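Local structure of benzoate 1,2-dioxygenase beta subunit (Burkholderia mallei ATCC 23344, 3E99) at residues K3-E17 against Y132-K146. The protein forms the beta subunit of benzoate 1,2-dioxygenase, the ring-hydroxylating enzyme that dihydroxylates benzoate, and probably has a structural role beside the catalytic alpha subunit. Sequence-based numbering, arbitrary orientation. Where two conformers were deposited one is given.
Sequences KTIDLADIQAFLYRE and YAIDFSGDAPKIVSK
Helix 7-17 lies across strand 132-135 at 103°, their axes 11.1 Å apart at closest approach, and F13 points at the strand, with I10 and F13 both touching I134 CD1. F13 has its CG anti to the backbone N (chi1 177°), and its ring lies among I134, P141 and I143. P141 CB sits over one face in a CH-pi contact, 3.9 Å from the F13 ring centroid. I143 CG1 meets the F13 ring at its edge, in plane, 3.7 Å from CE2. Before the helix, I5 covers F136. Its CG2 stands over the middle of the F136 ring, almost on the ring normal, while I10 CG1 approaches F136 CZ obliquely. This is the N-terminal helix of the NTF2-like fold packing on the curved sheet. A capping box of D6 and D9 starts the helix. Further along the helix, the E17 chain bends at chi2. Y132 OH donates to E17 OE1 on the syn side at 2.6 Å, 28° out of the carboxylate plane. K146 NZ in turn donates to Y132 OH, and its salt bridge to E17 OE2 is long. W29 and Y33 hydrogen-bond E17 OE2, so both oxygens of this buried carboxylate have partners. Before the helix, the extended K3 chain carries NZ to the turn after the strand, where it donates to F136 O at 3.0 Å and, weakly, to S137 O. A water links K3 NZ to D139 OD1.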
loop_
_atom_site.group_PDB
_atom_site.type_symbol
_atom_site.label_atom_id
_atom_site.label_comp_id
_atom_site.label_asym_id
_atom_site.label_seq_id
_atom_site.Cartn_x
_atom_site.Cartn_y
_atom_site.Cartn_z
ATOM N N LYS A 3 -27.733 -6.223 8.378
ATOM C CA LYS A 3 -26.701 -5.881 7.394
ATOM C C LYS A 3 -25.446 -6.708 7.649
ATOM O O LYS A 3 -24.858 -6.642 8.724
ATOM C CB LYS A 3 -26.369 -4.374 7.407
ATOM C CG LYS A 3 -26.888 -3.638 6.186
ATOM C CD LYS A 3 -27.226 -2.203 6.492
ATOM C CE LYS A 3 -27.462 -1.411 5.227
ATOM N NZ LYS A 3 -27.958 -0.054 5.522
ATOM N N THR A 4 -25.062 -7.524 6.679
ATOM C CA THR A 4 -23.815 -8.253 6.782
ATOM C C THR A 4 -22.785 -7.382 6.061
ATOM O O THR A 4 -22.984 -6.963 4.926
ATOM C CB THR A 4 -23.890 -9.723 6.275
ATOM O OG1 THR A 4 -24.102 -9.770 4.866
ATOM C CG2 THR A 4 -25.027 -10.497 7.000
ATOM N N ILE A 5 -21.750 -7.023 6.799
ATOM C CA ILE A 5 -20.732 -6.101 6.375
ATOM C C ILE A 5 -19.470 -6.871 6.658
ATOM O O ILE A 5 -19.308 -7.448 7.748
ATOM C CB ILE A 5 -20.768 -4.794 7.196
ATOM C CG1 ILE A 5 -22.043 -4.003 6.923
ATOM C CG2 ILE A 5 -19.543 -3.881 6.899
ATOM C CD1 ILE A 5 -22.151 -3.493 5.498
ATOM N N ASP A 6 -18.597 -6.936 5.663
ATOM C CA ASP A 6 -17.319 -7.571 5.849
ATOM C C ASP A 6 -16.186 -6.575 5.556
ATOM O O ASP A 6 -16.412 -5.391 5.239
ATOM C CB ASP A 6 -17.206 -8.816 4.973
ATOM C CG ASP A 6 -17.292 -8.523 3.488
ATOM O OD1 ASP A 6 -17.068 -7.382 3.050
ATOM O OD2 ASP A 6 -17.551 -9.472 2.726
ATOM N N LEU A 7 -14.961 -7.079 5.632
ATOM C CA LEU A 7 -13.787 -6.246 5.470
ATOM C C LEU A 7 -13.742 -5.619 4.107
ATOM O O LEU A 7 -13.360 -4.457 3.980
ATOM C CB LEU A 7 -12.517 -7.068 5.722
ATOM C CG LEU A 7 -11.210 -6.335 5.576
ATOM C CD1 LEU A 7 -11.147 -5.165 6.571
ATOM C CD2 LEU A 7 -10.035 -7.332 5.765
ATOM N N ALA A 8 -14.134 -6.353 3.075
ATOM C CA ALA A 8 -14.175 -5.792 1.734
ATOM C C ALA A 8 -15.160 -4.633 1.611
ATOM O O ALA A 8 -14.859 -3.647 0.955
ATOM C CB ALA A 8 -14.428 -6.853 0.669
ATOM N N ASP A 9 -16.325 -4.739 2.250
ATOM C CA ASP A 9 -17.270 -3.626 2.250
ATOM C C ASP A 9 -16.666 -2.381 2.926
ATOM O O ASP A 9 -16.826 -1.248 2.457
ATOM C CB ASP A 9 -18.546 -4.012 2.959
ATOM C CG ASP A 9 -19.280 -5.109 2.259
ATOM O OD1 ASP A 9 -19.297 -5.125 1.001
ATOM O OD2 ASP A 9 -19.807 -5.970 2.981
ATOM N N ILE A 10 -15.989 -2.606 4.043
ATOM C CA ILE A 10 -15.321 -1.541 4.759
ATOM C C ILE A 10 -14.213 -0.907 3.918
ATOM O O ILE A 10 -14.096 0.304 3.866
ATOM C CB ILE A 10 -14.785 -2.014 6.132
ATOM C CG1 ILE A 10 -15.931 -2.483 7.056
ATOM C CG2 ILE A 10 -13.978 -0.876 6.832
ATOM C CD1 ILE A 10 -15.506 -3.283 8.282
ATOM N N GLN A 11 -13.384 -1.737 3.271
ATOM C CA GLN A 11 -12.310 -1.271 2.399
ATOM C C GLN A 11 -12.863 -0.432 1.234
ATOM O O GLN A 11 -12.331 0.636 0.898
ATOM C CB GLN A 11 -11.456 -2.470 1.920
ATOM C CG GLN A 11 -10.556 -3.022 3.027
ATOM C CD GLN A 11 -9.811 -4.292 2.650
ATOM O OE1 GLN A 11 -10.380 -5.207 2.075
ATOM N NE2 GLN A 11 -8.542 -4.357 3.000
ATOM N N ALA A 12 -13.985 -0.858 0.674
ATOM C CA ALA A 12 -14.584 -0.150 -0.442
ATOM C C ALA A 12 -14.914 1.262 -0.010
ATOM O O ALA A 12 -14.649 2.236 -0.727
ATOM C CB ALA A 12 -15.839 -0.893 -0.960
ATOM N N PHE A 13 -15.476 1.380 1.188
ATOM C CA PHE A 13 -15.792 2.665 1.758
ATOM C C PHE A 13 -14.579 3.535 2.047
ATOM O O PHE A 13 -14.568 4.750 1.711
ATOM C CB PHE A 13 -16.564 2.507 3.031
ATOM C CG PHE A 13 -16.856 3.807 3.687
ATOM C CD1 PHE A 13 -17.712 4.707 3.084
ATOM C CD2 PHE A 13 -16.232 4.156 4.881
ATOM C CE1 PHE A 13 -17.967 5.907 3.673
ATOM C CE2 PHE A 13 -16.474 5.362 5.454
ATOM C CZ PHE A 13 -17.326 6.247 4.849
ATOM N N LEU A 14 -13.555 2.940 2.656
ATOM C CA LEU A 14 -12.309 3.643 2.912
ATOM C C LEU A 14 -11.670 4.158 1.599
ATOM O O LEU A 14 -11.111 5.257 1.569
ATOM C CB LEU A 14 -11.298 2.778 3.696
ATOM C CG LEU A 14 -11.619 2.286 5.121
ATOM C CD1 LEU A 14 -10.513 1.369 5.692
ATOM C CD2 LEU A 14 -11.880 3.524 6.024
ATOM N N TYR A 15 -11.726 3.351 0.535
ATOM C CA TYR A 15 -11.136 3.750 -0.717
ATOM C C TYR A 15 -11.931 4.921 -1.291
ATOM O O TYR A 15 -11.356 5.847 -1.799
ATOM C CB TYR A 15 -11.065 2.598 -1.723
ATOM C CG TYR A 15 -10.274 1.374 -1.224
ATOM C CD1 TYR A 15 -9.405 1.450 -0.125
ATOM C CD2 TYR A 15 -10.439 0.157 -1.824
ATOM C CE1 TYR A 15 -8.683 0.357 0.313
ATOM C CE2 TYR A 15 -9.747 -0.966 -1.388
ATOM C CZ TYR A 15 -8.873 -0.861 -0.313
ATOM O OH TYR A 15 -8.219 -1.998 0.088
ATOM N N ARG A 16 -13.264 4.857 -1.220
ATOM C CA ARG A 16 -14.098 5.930 -1.736
ATOM C C ARG A 16 -13.867 7.223 -0.961
ATOM O O ARG A 16 -13.658 8.275 -1.557
ATOM C CB ARG A 16 -15.588 5.553 -1.653
ATOM C CG ARG A 16 -16.487 6.692 -2.065
ATOM C CD ARG A 16 -17.890 6.271 -2.491
ATOM N NE ARG A 16 -18.522 7.458 -3.064
ATOM C CZ ARG A 16 -19.274 8.323 -2.400
ATOM N NH1 ARG A 16 -19.597 8.126 -1.123
ATOM N NH2 ARG A 16 -19.733 9.378 -3.038
ATOM N N GLU A 17 -13.926 7.140 0.372
ATOM C CA GLU A 17 -13.738 8.323 1.207
ATOM C C GLU A 17 -12.443 9.055 0.883
ATOM O O GLU A 17 -12.436 10.263 0.644
ATOM C CB GLU A 17 -13.861 7.977 2.681
ATOM C CG GLU A 17 -13.776 9.170 3.631
ATOM C CD GLU A 17 -12.486 9.241 4.410
ATOM O OE1 GLU A 17 -11.915 8.182 4.771
ATOM O OE2 GLU A 17 -12.001 10.369 4.645
ATOM N N TYR A 132 -11.158 4.157 12.571
ATOM C CA TYR A 132 -12.475 4.641 12.184
ATOM C C TYR A 132 -13.572 3.805 12.871
ATOM O O TYR A 132 -13.466 2.591 12.931
ATOM C CB TYR A 132 -12.674 4.507 10.683
ATOM C CG TYR A 132 -12.115 5.565 9.765
ATOM C CD1 TYR A 132 -10.941 6.249 10.052
ATOM C CD2 TYR A 132 -12.686 5.736 8.488
ATOM C CE1 TYR A 132 -10.426 7.178 9.149
ATOM C CE2 TYR A 132 -12.147 6.610 7.563
ATOM C CZ TYR A 132 -11.041 7.345 7.896
ATOM O OH TYR A 132 -10.534 8.231 6.968
ATOM N N ALA A 133 -14.619 4.465 13.368
ATOM C CA ALA A 133 -15.915 3.825 13.628
ATOM C C ALA A 133 -16.875 4.307 12.559
ATOM O O ALA A 133 -17.039 5.524 12.373
ATOM C CB ALA A 133 -16.446 4.196 15.011
ATOM N N ILE A 134 -17.509 3.366 11.870
ATOM C CA ILE A 134 -18.330 3.668 10.712
ATOM C C ILE A 134 -19.705 3.032 10.896
ATOM O O ILE A 134 -19.797 1.830 11.122
ATOM C CB ILE A 134 -17.720 3.098 9.419
ATOM C CG1 ILE A 134 -16.282 3.559 9.215
ATOM C CG2 ILE A 134 -18.572 3.490 8.227
ATOM C CD1 ILE A 134 -15.472 2.634 8.326
ATOM N N ASP A 135 -20.746 3.847 10.753
ATOM C CA ASP A 135 -22.137 3.422 10.858
ATOM C C ASP A 135 -22.671 2.969 9.506
ATOM O O ASP A 135 -22.771 3.766 8.541
ATOM C CB ASP A 135 -22.971 4.594 11.385
ATOM C CG ASP A 135 -24.453 4.259 11.536
ATOM O OD1 ASP A 135 -24.873 3.085 11.386
ATOM O OD2 ASP A 135 -25.192 5.205 11.812
ATOM N N PHE A 136 -22.950 1.674 9.393
ATOM C CA PHE A 136 -23.499 1.128 8.160
ATOM C C PHE A 136 -25.019 0.935 8.178
ATOM O O PHE A 136 -25.572 0.276 7.296
ATOM C CB PHE A 136 -22.825 -0.196 7.810
ATOM C CG PHE A 136 -21.409 -0.056 7.291
ATOM C CD1 PHE A 136 -20.328 0.016 8.168
ATOM C CD2 PHE A 136 -21.159 -0.023 5.925
ATOM C CE1 PHE A 136 -19.041 0.114 7.699
ATOM C CE2 PHE A 136 -19.845 0.060 5.454
ATOM C CZ PHE A 136 -18.806 0.149 6.339
ATOM N N SER A 137 -25.708 1.538 9.135
ATOM C CA SER A 137 -27.158 1.352 9.255
ATOM C C SER A 137 -27.978 2.013 8.117
ATOM O O SER A 137 -29.016 1.485 7.718
ATOM C CB SER A 137 -27.632 1.859 10.607
ATOM O OG SER A 137 -27.398 3.239 10.730
ATOM N N GLY A 138 -27.494 3.128 7.575
ATOM C CA GLY A 138 -28.176 3.811 6.449
ATOM C C GLY A 138 -27.877 3.215 5.082
ATOM O O GLY A 138 -27.195 2.206 4.967
ATOM N N ASP A 139 -28.365 3.852 4.025
ATOM C CA ASP A 139 -28.107 3.352 2.685
ATOM C C ASP A 139 -26.670 3.639 2.251
ATOM O O ASP A 139 -26.127 2.919 1.402
ATOM C CB ASP A 139 -29.122 3.924 1.691
ATOM C CG ASP A 139 -30.532 3.429 1.965
ATOM O OD1 ASP A 139 -30.754 2.189 2.034
ATOM O OD2 ASP A 139 -31.421 4.292 2.125
ATOM N N ALA A 140 -26.049 4.660 2.845
ATOM C CA ALA A 140 -24.628 4.965 2.594
ATOM C C ALA A 140 -23.891 4.998 3.917
ATOM O O ALA A 140 -24.424 5.528 4.887
ATOM C CB ALA A 140 -24.471 6.288 1.903
ATOM N N PRO A 141 -22.659 4.433 3.973
ATOM C CA PRO A 141 -21.949 4.430 5.255
ATOM C C PRO A 141 -21.630 5.830 5.740
ATOM O O PRO A 141 -21.484 6.728 4.920
ATOM C CB PRO A 141 -20.646 3.660 4.933
ATOM C CG PRO A 141 -21.003 2.853 3.734
ATOM C CD PRO A 141 -21.864 3.750 2.934
ATOM N N LYS A 142 -21.504 5.997 7.064
ATOM C CA LYS A 142 -21.225 7.290 7.660
ATOM C C LYS A 142 -20.222 7.138 8.787
ATOM O O LYS A 142 -20.434 6.363 9.734
ATOM C CB LYS A 142 -22.503 7.937 8.222
ATOM C CG LYS A 142 -23.617 8.247 7.236
ATOM C CD LYS A 142 -23.360 9.569 6.475
ATOM C CE LYS A 142 -24.385 9.870 5.406
ATOM N NZ LYS A 142 -24.207 11.284 4.868
ATOM N N ILE A 143 -19.102 7.841 8.666
ATOM C CA ILE A 143 -18.112 7.878 9.732
ATOM C C ILE A 143 -18.677 8.523 11.003
ATOM O O ILE A 143 -19.155 9.645 10.978
ATOM C CB ILE A 143 -16.837 8.623 9.311
ATOM C CG1 ILE A 143 -16.137 7.825 8.158
ATOM C CG2 ILE A 143 -15.953 8.829 10.560
ATOM C CD1 ILE A 143 -15.205 8.597 7.275
ATOM N N VAL A 144 -18.586 7.807 12.115
ATOM C CA VAL A 144 -19.044 8.302 13.434
ATOM C C VAL A 144 -17.855 8.855 14.221
ATOM O O VAL A 144 -17.985 9.827 14.951
ATOM C CB VAL A 144 -19.689 7.171 14.251
ATOM C CG1 VAL A 144 -19.937 7.639 15.658
ATOM C CG2 VAL A 144 -20.985 6.715 13.591
ATOM N N SER A 145 -16.675 8.274 14.026
ATOM C CA SER A 145 -15.456 8.750 14.686
ATOM C C SER A 145 -14.208 8.456 13.841
ATOM O O SER A 145 -14.067 7.369 13.315
ATOM C CB SER A 145 -15.321 8.101 16.078
ATOM O OG SER A 145 -13.972 8.108 16.553
ATOM N N LYS A 146 -13.321 9.448 13.714
ATOM C CA LYS A 146 -12.035 9.309 13.076
ATOM C C LYS A 146 -10.906 9.783 13.996
ATOM O O LYS A 146 -10.903 10.898 14.503
ATOM C CB LYS A 146 -12.021 10.038 11.739
ATOM C CG LYS A 146 -10.644 10.130 11.066
ATOM C CD LYS A 146 -10.817 10.456 9.647
ATOM C CE LYS A 146 -9.465 10.792 8.973
ATOM N NZ LYS A 146 -9.662 10.864 7.470
HETATM O O HOH W 1 -30.235 0.722 4.641
HETATM O O HOH W 2 -9.070 9.943 4.386
#